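PDB 6RXA: argininosuccinate lyase from Chelativorans sp., which acts as an EDDS lyase, a carbon-nitrogen lyase of the aspartase/fumarase superfamily, and probably can also split argininosuccinate into fumarate and arginine. Local coordinates for residues 120-123 against 124-127; 357-360 against 361-365. The protein carries 2 engineered substitutions. All blocks are in the same frame, centred on the assembly; numbering follows the deposited sequence. Where two conformers were deposited one is given.

Followed from the N terminus, the chain first meets contact 1, about two turns of the long helix 112-147, and only much later contact 2, where the short helix 353-362 ends. Each joins neighbouring residues of one continuous stretch, so neither closes a long loop; the two stand in series, neither nested nor crossing. Contact 1 (120-127) is buried, between helices 35-56, 236-262 and 329-348. Contact 2 (357-365) is partly buried, beside the hairpin of strands 153-158 and 161-167, and leads toward helix 367-378. Their centres are about 50 Å apart, on opposite sides of the chain's centre, with no touch between them.

Contact 1 of 2, residues 120-123 against 124-127; sequences KRMF and LRDQ
The ring of Phe-123 overlaps the aliphatic stem of Gln-127: CG of Gln-127 stands 3.9 Å from the ring centroid, over one face but displaced toward the rim, a CH-pi contact. CG of Phe-123 is anti to its own backbone N (chi1 167°), which places the ring where the next turn can reach it. Gln-127 is bent at chi2, and its amide plane is within 16° of parallel to the ring plane. Glutamine suits the spot because its CG methylene can lie against the ring while OE1 accepts from Arg-130. Leu-124 adds a branched apolar neighbour, its CD2 3.9 Å from CD2 of Phe-123. All this rides on two successive turns of helix 112-147, a long helix of the helical bundle characteristic of the aspartase/fumarase superfamily, with ordinary i to i+4 bonds such as Leu-124 N to Lys-120 O (2.8 Å). On another side, the unbranched thioether chain of Met-122 can lie along Arg-125, its CG over a guanidinium face and its CE 3.5 Å from NH2. In the buried guanidinium, NH1 bonds Asn-194, NH2 bonds the Leu-219 carbonyl, Phe-221 gives a cation-pi contact, and NE donates to a water at the edge, 2.8 Å away, which itself donates to Met-122 O.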
# COMPACT_ATOMS: atom_id res chain seq x y z
N LYS A 120 6.53 -11.34 -21.21
CA LYS A 120 6.72 -10.45 -20.06
C LYS A 120 8.02 -10.76 -19.33
O LYS A 120 8.75 -9.86 -18.93
CB LYS A 120 5.54 -10.57 -19.08
CG LYS A 120 5.64 -9.69 -17.79
CD LYS A 120 5.30 -8.22 -18.09
CE LYS A 120 5.56 -7.26 -16.93
NZ LYS A 120 4.60 -7.46 -15.82
N ARG A 121 8.33 -12.05 -19.18
CA ARG A 121 9.58 -12.44 -18.54
C ARG A 121 10.79 -11.97 -19.35
O ARG A 121 11.79 -11.52 -18.78
CB ARG A 121 9.64 -13.96 -18.35
CG ARG A 121 8.79 -14.51 -17.21
CD ARG A 121 8.72 -16.04 -17.31
NE ARG A 121 8.02 -16.61 -16.16
CZ ARG A 121 8.59 -16.86 -14.98
NH1 ARG A 121 9.87 -16.61 -14.80
NH2 ARG A 121 7.86 -17.37 -14.01
N MET A 122 10.73 -12.07 -20.69
CA MET A 122 11.87 -11.61 -21.48
C MET A 122 12.05 -10.10 -21.37
O MET A 122 13.18 -9.61 -21.29
CB MET A 122 11.67 -12.02 -22.94
CG MET A 122 11.72 -13.51 -23.17
SD MET A 122 11.49 -13.95 -24.91
CE MET A 122 13.08 -13.55 -25.59
N PHE A 123 10.94 -9.36 -21.35
CA PHE A 123 11.00 -7.93 -21.13
C PHE A 123 11.59 -7.61 -19.76
O PHE A 123 12.53 -6.82 -19.66
CB PHE A 123 9.60 -7.32 -21.27
CG PHE A 123 9.50 -5.92 -20.75
CD1 PHE A 123 10.16 -4.89 -21.39
CD2 PHE A 123 8.76 -5.64 -19.61
CE1 PHE A 123 10.09 -3.60 -20.89
CE2 PHE A 123 8.68 -4.35 -19.12
CZ PHE A 123 9.34 -3.34 -19.76
N LEU A 124 11.05 -8.23 -18.70
CA LEU A 124 11.55 -7.95 -17.35
C LEU A 124 13.01 -8.36 -17.21
O LEU A 124 13.79 -7.69 -16.52
CB LEU A 124 10.70 -8.63 -16.28
CG LEU A 124 9.27 -8.12 -16.17
CD1 LEU A 124 8.49 -8.89 -15.11
CD2 LEU A 124 9.23 -6.61 -15.89
N ARG A 125 13.40 -9.47 -17.86
CA ARG A 125 14.78 -9.95 -17.82
C ARG A 125 15.73 -8.90 -18.38
O ARG A 125 16.74 -8.56 -17.75
CB ARG A 125 14.87 -11.26 -18.60
CG ARG A 125 16.24 -11.88 -18.70
CD ARG A 125 16.18 -13.21 -19.46
NE ARG A 125 15.90 -13.00 -20.88
CZ ARG A 125 15.71 -13.98 -21.76
NH1 ARG A 125 15.73 -15.25 -21.37
NH2 ARG A 125 15.50 -13.69 -23.03
N ASP A 126 15.41 -8.35 -19.56
CA ASP A 126 16.26 -7.30 -20.12
C ASP A 126 16.25 -6.07 -19.21
O ASP A 126 17.30 -5.44 -19.00
CB ASP A 126 15.79 -6.93 -21.53
CG ASP A 126 16.48 -7.75 -22.62
OD1 ASP A 126 17.42 -8.53 -22.35
OD2 ASP A 126 16.07 -7.63 -23.79
N GLN A 127 15.09 -5.72 -18.64
CA GLN A 127 15.03 -4.55 -17.77
C GLN A 127 15.77 -4.78 -16.46
O GLN A 127 16.29 -3.84 -15.87
CB GLN A 127 13.58 -4.17 -17.52
CG GLN A 127 12.87 -3.64 -18.76
CD GLN A 127 13.52 -2.40 -19.34
OE1 GLN A 127 13.62 -1.37 -18.68
NE2 GLN A 127 13.97 -2.49 -20.58
O HOH W 1 15.53 -10.64 -22.43

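Contact 2 of 2, residues 357-360 against 361-365; sequences RQYA and AENYS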
# COMPACT_ATOMS: atom_id res chain seq x y z
N ARG A 357 34.22 20.19 9.11
CA ARG A 357 35.14 20.10 10.24
C ARG A 357 34.71 21.03 11.37
O ARG A 357 34.79 20.65 12.55
CB ARG A 357 36.55 20.46 9.77
CG ARG A 357 37.63 20.27 10.82
CD ARG A 357 39.00 20.74 10.26
NE ARG A 357 39.13 20.53 8.81
CZ ARG A 357 39.19 21.50 7.90
NH1 ARG A 357 39.29 21.20 6.61
NH2 ARG A 357 39.16 22.78 8.26
N GLN A 358 34.25 22.24 11.03
CA GLN A 358 33.83 23.18 12.07
C GLN A 358 32.72 22.58 12.93
O GLN A 358 32.79 22.61 14.16
CB GLN A 358 33.35 24.48 11.44
CG GLN A 358 32.84 25.49 12.44
CD GLN A 358 32.37 26.78 11.79
OE1 GLN A 358 32.26 26.88 10.56
NE2 GLN A 358 32.08 27.78 12.61
N TYR A 359 31.67 22.07 12.29
CA TYR A 359 30.59 21.46 13.06
C TYR A 359 31.13 20.32 13.93
O TYR A 359 30.79 20.22 15.11
CB TYR A 359 29.52 20.92 12.13
CG TYR A 359 28.67 21.96 11.45
CD1 TYR A 359 28.73 23.30 11.79
CD2 TYR A 359 27.82 21.59 10.43
CE1 TYR A 359 27.94 24.24 11.14
CE2 TYR A 359 27.02 22.52 9.80
CZ TYR A 359 27.08 23.83 10.14
OH TYR A 359 26.28 24.75 9.47
N ALA A 360 31.97 19.46 13.35
CA ALA A 360 32.49 18.33 14.12
C ALA A 360 33.26 18.79 15.35
O ALA A 360 33.18 18.16 16.42
CB ALA A 360 33.39 17.46 13.24
N ALA A 361 34.00 19.89 15.23
CA ALA A 361 34.81 20.39 16.32
C ALA A 361 34.00 21.20 17.34
O ALA A 361 34.37 21.24 18.52
CB ALA A 361 35.91 21.30 15.78
N GLU A 362 32.91 21.82 16.91
CA GLU A 362 32.23 22.82 17.74
C GLU A 362 30.90 22.38 18.33
O GLU A 362 30.52 22.92 19.37
CB GLU A 362 32.01 24.11 16.94
CG GLU A 362 33.32 24.76 16.54
CD GLU A 362 33.14 26.12 15.88
OE1 GLU A 362 31.99 26.49 15.57
OE2 GLU A 362 34.16 26.81 15.70
N ASN A 363 30.17 21.44 17.72
CA ASN A 363 28.76 21.22 18.07
C ASN A 363 28.50 19.99 18.93
O ASN A 363 27.36 19.51 18.98
CB ASN A 363 27.91 21.17 16.81
CG ASN A 363 27.81 22.50 16.11
OD1 ASN A 363 28.24 23.52 16.63
ND2 ASN A 363 27.22 22.50 14.92
N TYR A 364 29.50 19.49 19.64
CA TYR A 364 29.39 18.55 20.76
C TYR A 364 29.31 17.09 20.35
O TYR A 364 29.07 16.23 21.24
CB TYR A 364 28.27 18.90 21.75
CG TYR A 364 28.30 20.36 22.18
CD1 TYR A 364 29.32 20.84 22.98
CD2 TYR A 364 27.32 21.25 21.75
CE1 TYR A 364 29.37 22.17 23.35
CE2 TYR A 364 27.36 22.58 22.12
CZ TYR A 364 28.38 23.03 22.92
OH TYR A 364 28.40 24.36 23.29
N SER A 365 29.54 16.74 19.09
CA SER A 365 29.60 15.34 18.70
C SER A 365 30.79 14.60 19.32
O SER A 365 30.82 13.36 19.28
CB SER A 365 29.62 15.22 17.18
OG SER A 365 30.88 15.58 16.65
O HOH W 2 29.75 18.19 16.59
O HOH W 3 32.23 18.50 19.03
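Gln-358 and Glu-362 meet one turn apart at the C-terminal end of helix 353-362, where the last carbonyls must find donors beyond the helix. NE2 of Gln-358 donates to OE1 of Glu-362 at 3.2 Å. The amide and carboxylate planes are 88° apart, and NE2 lies 42° out of the carboxylate plane. Were Glu-362 cut back to an alanine, NE2 of Gln-358 would probably lose its acceptor across the turn and the amide would be set free to turn.

Tyr-359 O takes two backbone donors, Glu-362 N and Asn-363 N, and a water. Asn-363 N closes the final i to i+4 bond on it at 2.9 Å. Glu-362 N is shared between a weak bond to Gln-358 O (2.9 Å) and one to Tyr-359 O (3.2 Å), which it meets from well above the carbonyl plane. The water lies 2.7 Å from Tyr-359 O and accepts from Ser-365 N.

Asn-363 is the first residue to leave helical torsions, and its side chain runs alongside Tyr-359, ND2 lying 3.6 Å from ring atom CD1. ND2 is satisfied by Glu-162 on strand 161-167, as the Tyr-359 hydroxyl is by the Tyr-267 carbonyl; an asparagine and a tyrosine thus pack against each other while ND2 and OH tie the helix end to its surroundings. A second water, donating to Ala-360 O at 2.8 Å, accepts a weak bond from Tyr-364 N at 3.0 Å.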